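Angiotensin-converting enzyme (Anopheles gambiae, PDB 6S1Y) is probably a zinc-dependent dipeptidyl carboxypeptidase that, like mammalian angiotensin-converting enzyme, removes dipeptides from the carboxyl ends of peptides. Local coordinates at residues Y154-W159 with V473-Q478; Q367-H370 with F375-G378; T397-K402 with A515-K520. All coordinates share one frame; numbering follows the deposited sequence.

All three contacts belong to the largely helical angiotensin-converting enzyme fold. Contact 1 is partly buried and without a hydrogen bond between its segments, pairing an indole edge with a guanidinium face and valine with valine; it sets helix 149-163 against strand 475-476, while its arginine spends its polar groups elsewhere. Contact 2, also partly buried, lies on the far side of the chain's centre and spans the loop between the two helices that carry the zinc ligands; it works through a tyrosine face, a guanidinium face and a bridging water. Contact 3 is at the surface, a single salt bridge from helix 398-403 to the loop after helix 495-514. Its centre is about 30 Å from that of contact 2.

Contact 1: Y154-W159 with V473-Q478; sequences YYWVQW and VVRTEQ
W156 holds its CG anti to the backbone N (chi1 -171°), which swings the six-membered end of the indole out toward R475, and R475 answers with a chain folded at both chi2 and chi3, bringing its NE and CZ round to that end. The ring presents its edge: CZ3 and CH2 each lie 3.9 Å from R475 NE, and CZ3 is 4.0 Å from R475 CZ. The guanidinium turns a face to this edge, CZ3 standing over it toward the rim, with the two planes 89° apart. The meeting is therefore a perpendicular one in which the indole offers C-H groups and not its pi face, so it is not a cation-pi stack. The aliphatic CD of R475 shares the same edge, 4.0 Å from W156 CZ3.

One helical position on, V157 meets V473 methyl to methyl at about a right angle. V157 CG2 is 3.9 Å from V473 CG2 and 4.1 Å from V473 CG1, fitting against the fork of the second valine.

These touches seat helix 149-163 against the segment that leads into strand 475-476, which pairs in parallel with 602-603 near the chain's C-terminus; the disulfide C457-C602 fastens the latter to helix 455-467. W460 of that helix touches both W156 and R475, while F143 and P472 also pack on the indole. No hydrogen bond crosses between the segments: R475 NH2 forms a salt bridge with D481 and NH1 bonds to N161, which together fix the turn of the guanidinium. At T476, OG1 accepts from Q478 N at 3.1 Å, an ST turn.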
loop_
_atom_site.group_PDB
_atom_site.type_symbol
_atom_site.label_atom_id
_atom_site.label_comp_id
_atom_site.label_asym_id
_atom_site.label_seq_id
_atom_site.Cartn_x
_atom_site.Cartn_y
_atom_site.Cartn_z
ATOM N N TYR A 154 -16.362 -20.104 -4.287
ATOM C CA TYR A 154 -16.903 -20.282 -2.940
ATOM C C TYR A 154 -16.193 -19.374 -1.941
ATOM O O TYR A 154 -16.836 -18.629 -1.194
ATOM C CB TYR A 154 -16.785 -21.757 -2.512
ATOM C CG TYR A 154 -16.948 -22.004 -1.013
ATOM C CD1 TYR A 154 -18.203 -22.135 -0.446
ATOM C CD2 TYR A 154 -15.839 -22.108 -0.178
ATOM C CE1 TYR A 154 -18.355 -22.357 0.912
ATOM C CE2 TYR A 154 -15.980 -22.333 1.175
ATOM C CZ TYR A 154 -17.248 -22.463 1.718
ATOM O OH TYR A 154 -17.399 -22.681 3.080
ATOM N N TYR A 155 -14.862 -19.387 -1.931
ATOM C CA TYR A 155 -14.174 -18.580 -0.933
ATOM C C TYR A 155 -14.334 -17.097 -1.212
ATOM O O TYR A 155 -14.387 -16.288 -0.285
ATOM C CB TYR A 155 -12.697 -18.948 -0.849
ATOM C CG TYR A 155 -12.440 -20.283 -0.164
ATOM C CD1 TYR A 155 -12.683 -20.468 1.206
ATOM C CD2 TYR A 155 -11.945 -21.363 -0.889
ATOM C CE1 TYR A 155 -12.444 -21.691 1.819
ATOM C CE2 TYR A 155 -11.719 -22.579 -0.289
ATOM C CZ TYR A 155 -11.957 -22.744 1.060
ATOM O OH TYR A 155 -11.705 -23.975 1.621
ATOM N N TRP A 156 -14.353 -16.706 -2.486
ATOM C CA TRP A 156 -14.590 -15.297 -2.809
ATOM C C TRP A 156 -15.927 -14.848 -2.234
ATOM O O TRP A 156 -16.005 -13.840 -1.522
ATOM C CB TRP A 156 -14.536 -15.096 -4.321
ATOM C CG TRP A 156 -14.546 -13.671 -4.766
ATOM C CD1 TRP A 156 -13.489 -12.957 -5.252
ATOM C CD2 TRP A 156 -15.668 -12.785 -4.792
ATOM N NE1 TRP A 156 -13.888 -11.670 -5.584
ATOM C CE2 TRP A 156 -15.218 -11.544 -5.309
ATOM C CE3 TRP A 156 -17.019 -12.914 -4.430
ATOM C CZ2 TRP A 156 -16.060 -10.438 -5.445
ATOM C CZ3 TRP A 156 -17.862 -11.804 -4.569
ATOM C CH2 TRP A 156 -17.378 -10.591 -5.080
ATOM N N VAL A 157 -16.980 -15.639 -2.481
ATOM C CA VAL A 157 -18.316 -15.324 -1.975
ATOM C C VAL A 157 -18.346 -15.309 -0.447
ATOM O O VAL A 157 -18.928 -14.404 0.169
ATOM C CB VAL A 157 -19.344 -16.317 -2.538
ATOM C CG1 VAL A 157 -20.697 -16.168 -1.813
ATOM C CG2 VAL A 157 -19.485 -16.110 -4.057
ATOM N N GLN A 158 -17.750 -16.322 0.188
ATOM C CA GLN A 158 -17.650 -16.339 1.644
ATOM C C GLN A 158 -16.986 -15.075 2.169
ATOM O O GLN A 158 -17.500 -14.419 3.083
ATOM C CB GLN A 158 -16.858 -17.562 2.091
ATOM C CG GLN A 158 -17.598 -18.869 1.889
ATOM C CD GLN A 158 -18.668 -19.085 2.926
ATOM O OE1 GLN A 158 -18.459 -18.834 4.127
ATOM N NE2 GLN A 158 -19.822 -19.560 2.484
ATOM N N TRP A 159 -15.833 -14.718 1.602
ATOM C CA TRP A 159 -15.076 -13.590 2.127
ATOM C C TRP A 159 -15.885 -12.300 2.055
ATOM O O TRP A 159 -16.013 -11.577 3.053
ATOM C CB TRP A 159 -13.754 -13.423 1.368
ATOM C CG TRP A 159 -13.040 -12.176 1.815
ATOM C CD1 TRP A 159 -12.968 -10.981 1.158
ATOM C CD2 TRP A 159 -12.338 -11.990 3.055
ATOM N NE1 TRP A 159 -12.267 -10.062 1.907
ATOM C CE2 TRP A 159 -11.859 -10.663 3.068
ATOM C CE3 TRP A 159 -12.058 -12.826 4.148
ATOM C CZ2 TRP A 159 -11.120 -10.153 4.128
ATOM C CZ3 TRP A 159 -11.332 -12.319 5.197
ATOM C CH2 TRP A 159 -10.878 -10.989 5.188
ATOM N N VAL A 473 -19.762 -13.824 -9.377
ATOM C CA VAL A 473 -21.199 -14.045 -9.294
ATOM C C VAL A 473 -21.859 -12.676 -9.375
ATOM O O VAL A 473 -21.220 -11.641 -9.164
ATOM C CB VAL A 473 -21.627 -14.742 -7.991
ATOM C CG1 VAL A 473 -21.027 -16.146 -7.885
ATOM C CG2 VAL A 473 -21.233 -13.872 -6.799
ATOM N N VAL A 474 -23.164 -12.678 -9.623
ATOM C CA VAL A 474 -23.915 -11.436 -9.646
ATOM C C VAL A 474 -23.999 -10.861 -8.241
ATOM O O VAL A 474 -24.323 -11.577 -7.291
ATOM C CB VAL A 474 -25.312 -11.680 -10.237
ATOM C CG1 VAL A 474 -26.174 -10.435 -10.128
ATOM C CG2 VAL A 474 -25.188 -12.129 -11.691
ATOM N N ARG A 475 -23.685 -9.573 -8.105
ATOM C CA ARG A 475 -23.872 -8.820 -6.868
ATOM C C ARG A 475 -25.047 -7.850 -7.024
ATOM O O ARG A 475 -25.463 -7.524 -8.142
ATOM C CB ARG A 475 -22.598 -8.041 -6.479
ATOM C CG ARG A 475 -21.291 -8.874 -6.474
ATOM C CD ARG A 475 -21.295 -10.007 -5.460
ATOM N NE ARG A 475 -21.032 -9.549 -4.104
ATOM C CZ ARG A 475 -21.245 -10.276 -3.019
ATOM N NH1 ARG A 475 -21.770 -11.492 -3.139
ATOM N NH2 ARG A 475 -20.955 -9.788 -1.815
ATOM N N THR A 476 -25.559 -7.364 -5.890
ATOM C CA THR A 476 -26.677 -6.424 -5.871
ATOM C C THR A 476 -26.394 -5.328 -4.849
ATOM O O THR A 476 -25.373 -5.358 -4.143
ATOM C CB THR A 476 -28.005 -7.123 -5.529
ATOM O OG1 THR A 476 -27.988 -7.532 -4.153
ATOM C CG2 THR A 476 -28.231 -8.340 -6.437
ATOM N N GLU A 477 -27.320 -4.364 -4.739
ATOM C CA GLU A 477 -27.191 -3.354 -3.697
ATOM C C GLU A 477 -27.455 -3.914 -2.305
ATOM O O GLU A 477 -27.160 -3.233 -1.323
ATOM C CB GLU A 477 -28.117 -2.185 -3.959
ATOM C CG GLU A 477 -27.639 -1.295 -5.108
ATOM C CD GLU A 477 -26.287 -0.657 -4.820
ATOM O OE1 GLU A 477 -25.862 -0.647 -3.637
ATOM O OE2 GLU A 477 -25.643 -0.179 -5.767
ATOM N N GLN A 478 -27.972 -5.136 -2.185
ATOM C CA GLN A 478 -28.039 -5.763 -0.869
ATOM C C GLN A 478 -26.659 -6.210 -0.398
ATOM O O GLN A 478 -26.438 -6.338 0.809
ATOM C CB GLN A 478 -28.987 -6.959 -0.889
ATOM C CG GLN A 478 -30.444 -6.577 -1.122
ATOM C CD GLN A 478 -31.237 -7.710 -1.747
ATOM O OE1 GLN A 478 -31.924 -7.518 -2.757
ATOM N NE2 GLN A 478 -31.139 -8.905 -1.151
#

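Contact 2: Q367-H370 with F375-G378; sequences QYQH and FRGG
Y368, in the last part of helix 349-368, which bears the HExxH zinc motif, packs on R376 and G377 in the loop that leads to the next helix, where the third zinc ligand E385 sits. Its ring lies against the R376-G377 peptide: G377 N stands 3.5 Å above one face, offset toward the rim. Along the ring's two sides, Y368 CE1 is 3.3 Å from R376 C and Y368 CE2 is 3.4 Å from G377 O. A chi1 of 63° puts CG between the backbone N and the carbonyl carbon, and from there the ring reaches across to the loop.

The peptide it rests on belongs to an inverse gamma turn centred on R376, with a weak bond from G377 N to F375 O. At the phenol end, Y368 OH donates to a water at 2.6 Å, and that water donates to R376 O, also at 2.6 Å. The same hydroxyl is hydrogen-bonded to H384 NE2, the neighbour of E385, a bond that links helix 349-368 with helix 381-395; the Y368 side chain lies about 11 Å from the zinc ion.

The R376 chain bends at chi3 and lays its guanidinium under the backbone of Q369. Q369 O sits over the centre of one face, 3.3 Å above the plane, where no N-H points at it. Over the same face, Q369 CB stands 3.4 Å from R376 NH2. That NH2 bonds instead to A335 O, and Q369 NE2 bonds to D337 OD1, both in the turn between strands 329-332 and 339-342.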
loop_
_atom_site.group_PDB
_atom_site.type_symbol
_atom_site.label_atom_id
_atom_site.label_comp_id
_atom_site.label_asym_id
_atom_site.label_seq_id
_atom_site.Cartn_x
_atom_site.Cartn_y
_atom_site.Cartn_z
ATOM N N GLN A 367 15.235 7.285 10.143
ATOM C CA GLN A 367 15.973 8.385 9.528
ATOM C C GLN A 367 15.468 9.755 9.969
ATOM O O GLN A 367 16.230 10.726 9.930
ATOM C CB GLN A 367 15.905 8.290 8.001
ATOM C CG GLN A 367 16.709 7.141 7.424
ATOM C CD GLN A 367 18.210 7.349 7.589
ATOM O OE1 GLN A 367 18.710 8.454 7.404
ATOM N NE2 GLN A 367 18.924 6.286 7.929
ATOM N N TYR A 368 14.202 9.885 10.356
ATOM C CA TYR A 368 13.696 11.198 10.737
ATOM C C TYR A 368 13.302 11.295 12.213
ATOM O O TYR A 368 12.710 12.298 12.618
ATOM C CB TYR A 368 12.526 11.617 9.825
ATOM C CG TYR A 368 11.241 10.790 9.824
ATOM C CD1 TYR A 368 10.584 10.451 11.006
ATOM C CD2 TYR A 368 10.638 10.413 8.618
ATOM C CE1 TYR A 368 9.386 9.719 10.988
ATOM C CE2 TYR A 368 9.451 9.683 8.591
ATOM C CZ TYR A 368 8.822 9.349 9.773
ATOM O OH TYR A 368 7.640 8.639 9.738
ATOM N N GLN A 369 13.658 10.305 13.031
ATOM C CA GLN A 369 13.247 10.318 14.430
ATOM C C GLN A 369 13.896 11.438 15.238
ATOM O O GLN A 369 13.413 11.736 16.336
ATOM C CB GLN A 369 13.547 8.975 15.083
ATOM C CG GLN A 369 15.005 8.598 15.179
ATOM C CD GLN A 369 15.191 7.301 15.941
ATOM O OE1 GLN A 369 14.243 6.781 16.533
ATOM N NE2 GLN A 369 16.401 6.769 15.931
ATOM N N HIS A 370 14.951 12.073 14.721
ATOM C CA HIS A 370 15.547 13.232 15.371
ATOM C C HIS A 370 14.760 14.514 15.136
ATOM O O HIS A 370 15.107 15.547 15.711
ATOM C CB HIS A 370 16.974 13.444 14.859
ATOM C CG HIS A 370 17.020 13.878 13.430
ATOM N ND1 HIS A 370 17.122 12.982 12.384
ATOM C CD2 HIS A 370 16.918 15.109 12.868
ATOM C CE1 HIS A 370 17.114 13.648 11.239
ATOM N NE2 HIS A 370 16.985 14.938 11.504
ATOM N N PHE A 375 7.091 16.793 12.272
ATOM C CA PHE A 375 7.815 16.515 11.039
ATOM C C PHE A 375 8.167 15.038 10.899
ATOM O O PHE A 375 8.781 14.649 9.897
ATOM C CB PHE A 375 9.104 17.340 10.956
ATOM C CG PHE A 375 8.889 18.806 10.679
ATOM C CD1 PHE A 375 7.643 19.307 10.335
ATOM C CD2 PHE A 375 9.953 19.689 10.756
ATOM C CE1 PHE A 375 7.468 20.668 10.070
ATOM C CE2 PHE A 375 9.780 21.051 10.506
ATOM C CZ PHE A 375 8.547 21.534 10.159
ATOM N N ARG A 376 7.796 14.212 11.875
ATOM C CA ARG A 376 8.102 12.784 11.825
ATOM C C ARG A 376 7.023 12.061 11.014
ATOM O O ARG A 376 6.181 11.326 11.533
ATOM C CB ARG A 376 8.244 12.230 13.241
ATOM C CG ARG A 376 9.491 12.738 13.944
ATOM C CD ARG A 376 9.576 12.325 15.392
ATOM N NE ARG A 376 9.956 10.935 15.570
ATOM C CZ ARG A 376 10.325 10.407 16.733
ATOM N NH1 ARG A 376 10.369 11.178 17.813
ATOM N NH2 ARG A 376 10.650 9.109 16.818
ATOM N N GLY A 377 7.066 12.317 9.703
ATOM C CA GLY A 377 6.244 11.639 8.719
ATOM C C GLY A 377 6.899 11.728 7.353
ATOM O O GLY A 377 7.953 12.346 7.181
ATOM N N GLY A 378 6.248 11.111 6.363
ATOM C CA GLY A 378 6.731 11.204 4.995
ATOM C C GLY A 378 6.597 12.606 4.422
ATOM O O GLY A 378 5.818 13.425 4.890
HETATM O O HOH W 1 6.230 8.741 11.900
#

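Contact 3: T397-K402 with A515-K520; sequences TPKHLK and AGEYVK
K399 and E517 form a salt bridge, the single close contact between the two segments: K399 NZ donates to E517 OE1 at 2.8 Å. The two side chains come from opposite directions. The lysine runs extended from the helix until it bends at chi3 (-68°), and the glutamate bends at chi2. The ammonium meets OE1 on its syn side, 20° out of the carboxylate plane, and stays 4.0 Å from E517 OE2, so the pairing is one-sided.

Hydrogen bonds to the neighbouring loop add to it. N529 O accepts from K399 NZ and D531 N donates to E517 OE1, next to the disulfide C512-C530.

Helix-end motifs flank both partners. T397 is the N-cap of helix 398-403, its OG1 accepting from H400 N at 3.1 Å and 166°, while G516, with positive phi, closes helix 495-514 in a Schellman motif just ahead of E517.

With the ammonium and a backbone N-H both on OE1, the negative charge is probably drawn toward that oxygen, and the two donors are consistent with the carboxylate staying ionised.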
loop_
_atom_site.group_PDB
_atom_site.type_symbol
_atom_site.label_atom_id
_atom_site.label_comp_id
_atom_site.label_asym_id
_atom_site.label_seq_id
_atom_site.Cartn_x
_atom_site.Cartn_y
_atom_site.Cartn_z
ATOM N N THR A 397 15.475 -8.418 -9.227
ATOM C CA THR A 397 16.263 -8.698 -10.416
ATOM C C THR A 397 16.897 -10.083 -10.340
ATOM O O THR A 397 17.258 -10.558 -9.257
ATOM C CB THR A 397 17.373 -7.673 -10.594
ATOM O OG1 THR A 397 18.256 -7.745 -9.470
ATOM C CG2 THR A 397 16.800 -6.279 -10.726
ATOM N N PRO A 398 17.036 -10.759 -11.484
ATOM C CA PRO A 398 17.849 -11.980 -11.507
ATOM C C PRO A 398 19.247 -11.771 -10.949
ATOM O O PRO A 398 19.752 -12.626 -10.219
ATOM C CB PRO A 398 17.868 -12.350 -12.995
ATOM C CG PRO A 398 16.632 -11.767 -13.543
ATOM C CD PRO A 398 16.438 -10.463 -12.799
ATOM N N LYS A 399 19.878 -10.638 -11.254
ATOM C CA LYS A 399 21.205 -10.336 -10.718
ATOM C C LYS A 399 21.256 -10.532 -9.202
ATOM O O LYS A 399 22.063 -11.313 -8.693
ATOM C CB LYS A 399 21.573 -8.900 -11.099
ATOM C CG LYS A 399 22.855 -8.386 -10.512
ATOM C CD LYS A 399 23.042 -6.907 -10.863
ATOM C CE LYS A 399 23.290 -6.713 -12.356
ATOM N NZ LYS A 399 23.193 -5.274 -12.747
ATOM N N HIS A 400 20.384 -9.838 -8.465
ATOM C CA HIS A 400 20.435 -9.898 -7.007
ATOM C C HIS A 400 20.089 -11.286 -6.487
ATOM O O HIS A 400 20.760 -11.809 -5.581
ATOM C CB HIS A 400 19.486 -8.860 -6.411
ATOM C CG HIS A 400 19.608 -8.718 -4.927
ATOM N ND1 HIS A 400 20.494 -7.842 -4.336
ATOM C CD2 HIS A 400 18.974 -9.356 -3.914
ATOM C CE1 HIS A 400 20.396 -7.941 -3.019
ATOM N NE2 HIS A 400 19.484 -8.855 -2.739
ATOM N N LEU A 401 19.045 -11.902 -7.034
ATOM C CA LEU A 401 18.645 -13.218 -6.552
ATOM C C LEU A 401 19.742 -14.244 -6.774
ATOM O O LEU A 401 19.827 -15.230 -6.037
ATOM C CB LEU A 401 17.364 -13.655 -7.254
ATOM C CG LEU A 401 16.184 -12.697 -7.047
ATOM C CD1 LEU A 401 15.078 -12.963 -8.056
ATOM C CD2 LEU A 401 15.682 -12.810 -5.593
ATOM N N LYS A 402 20.570 -14.050 -7.804
ATOM C CA LYS A 402 21.719 -14.933 -8.002
ATOM C C LYS A 402 22.784 -14.670 -6.940
ATOM O O LYS A 402 23.273 -15.604 -6.299
ATOM C CB LYS A 402 22.275 -14.763 -9.419
ATOM C CG LYS A 402 21.533 -15.598 -10.466
ATOM C CD LYS A 402 22.318 -15.747 -11.771
ATOM C CE LYS A 402 22.030 -14.614 -12.744
ATOM N NZ LYS A 402 23.195 -14.338 -13.645
ATOM N N ALA A 515 24.434 4.429 -8.490
ATOM C CA ALA A 515 25.213 3.205 -8.322
ATOM C C ALA A 515 25.953 2.788 -9.587
ATOM O O ALA A 515 26.571 1.717 -9.593
ATOM C CB ALA A 515 24.308 2.054 -7.870
ATOM N N GLY A 516 25.914 3.590 -10.650
ATOM C CA GLY A 516 26.504 3.162 -11.910
ATOM C C GLY A 516 25.828 1.955 -12.525
ATOM O O GLY A 516 26.473 1.179 -13.238
ATOM N N GLU A 517 24.530 1.781 -12.265
ATOM C CA GLU A 517 23.776 0.639 -12.745
ATOM C C GLU A 517 22.816 0.981 -13.873
ATOM O O GLU A 517 22.242 0.061 -14.462
ATOM C CB GLU A 517 22.978 0.008 -11.587
ATOM C CG GLU A 517 23.824 -0.779 -10.614
ATOM C CD GLU A 517 24.303 -2.047 -11.220
ATOM O OE1 GLU A 517 23.565 -3.058 -11.133
ATOM O OE2 GLU A 517 25.402 -2.028 -11.820
ATOM N N TYR A 518 22.615 2.262 -14.180
ATOM C CA TYR A 518 21.640 2.655 -15.187
ATOM C C TYR A 518 22.196 3.726 -16.111
ATOM O O TYR A 518 22.526 4.831 -15.666
ATOM C CB TYR A 518 20.350 3.181 -14.541
ATOM C CG TYR A 518 19.469 3.919 -15.529
ATOM C CD1 TYR A 518 18.836 3.237 -16.571
ATOM C CD2 TYR A 518 19.281 5.293 -15.434
ATOM C CE1 TYR A 518 18.039 3.904 -17.492
ATOM C CE2 TYR A 518 18.484 5.970 -16.354
ATOM C CZ TYR A 518 17.859 5.259 -17.380
ATOM O OH TYR A 518 17.055 5.906 -18.298
ATOM N N VAL A 519 22.231 3.423 -17.403
ATOM C CA VAL A 519 22.479 4.418 -18.440
ATOM C C VAL A 519 21.342 4.344 -19.452
ATOM O O VAL A 519 21.034 3.261 -19.968
ATOM C CB VAL A 519 23.832 4.188 -19.145
ATOM C CG1 VAL A 519 24.032 5.223 -20.234
ATOM C CG2 VAL A 519 24.963 4.219 -18.130
ATOM N N LYS A 520 20.731 5.486 -19.741
ATOM C CA LYS A 520 19.655 5.526 -20.721
ATOM C C LYS A 520 20.155 5.027 -22.071
ATOM O O LYS A 520 21.224 5.432 -22.544
ATOM C CB LYS A 520 19.106 6.945 -20.845
ATOM C CG LYS A 520 17.751 7.022 -21.528
ATOM C CD LYS A 520 17.207 8.439 -21.488
ATOM C CE LYS A 520 16.376 8.762 -22.726
ATOM N NZ LYS A 520 14.939 8.422 -22.551
#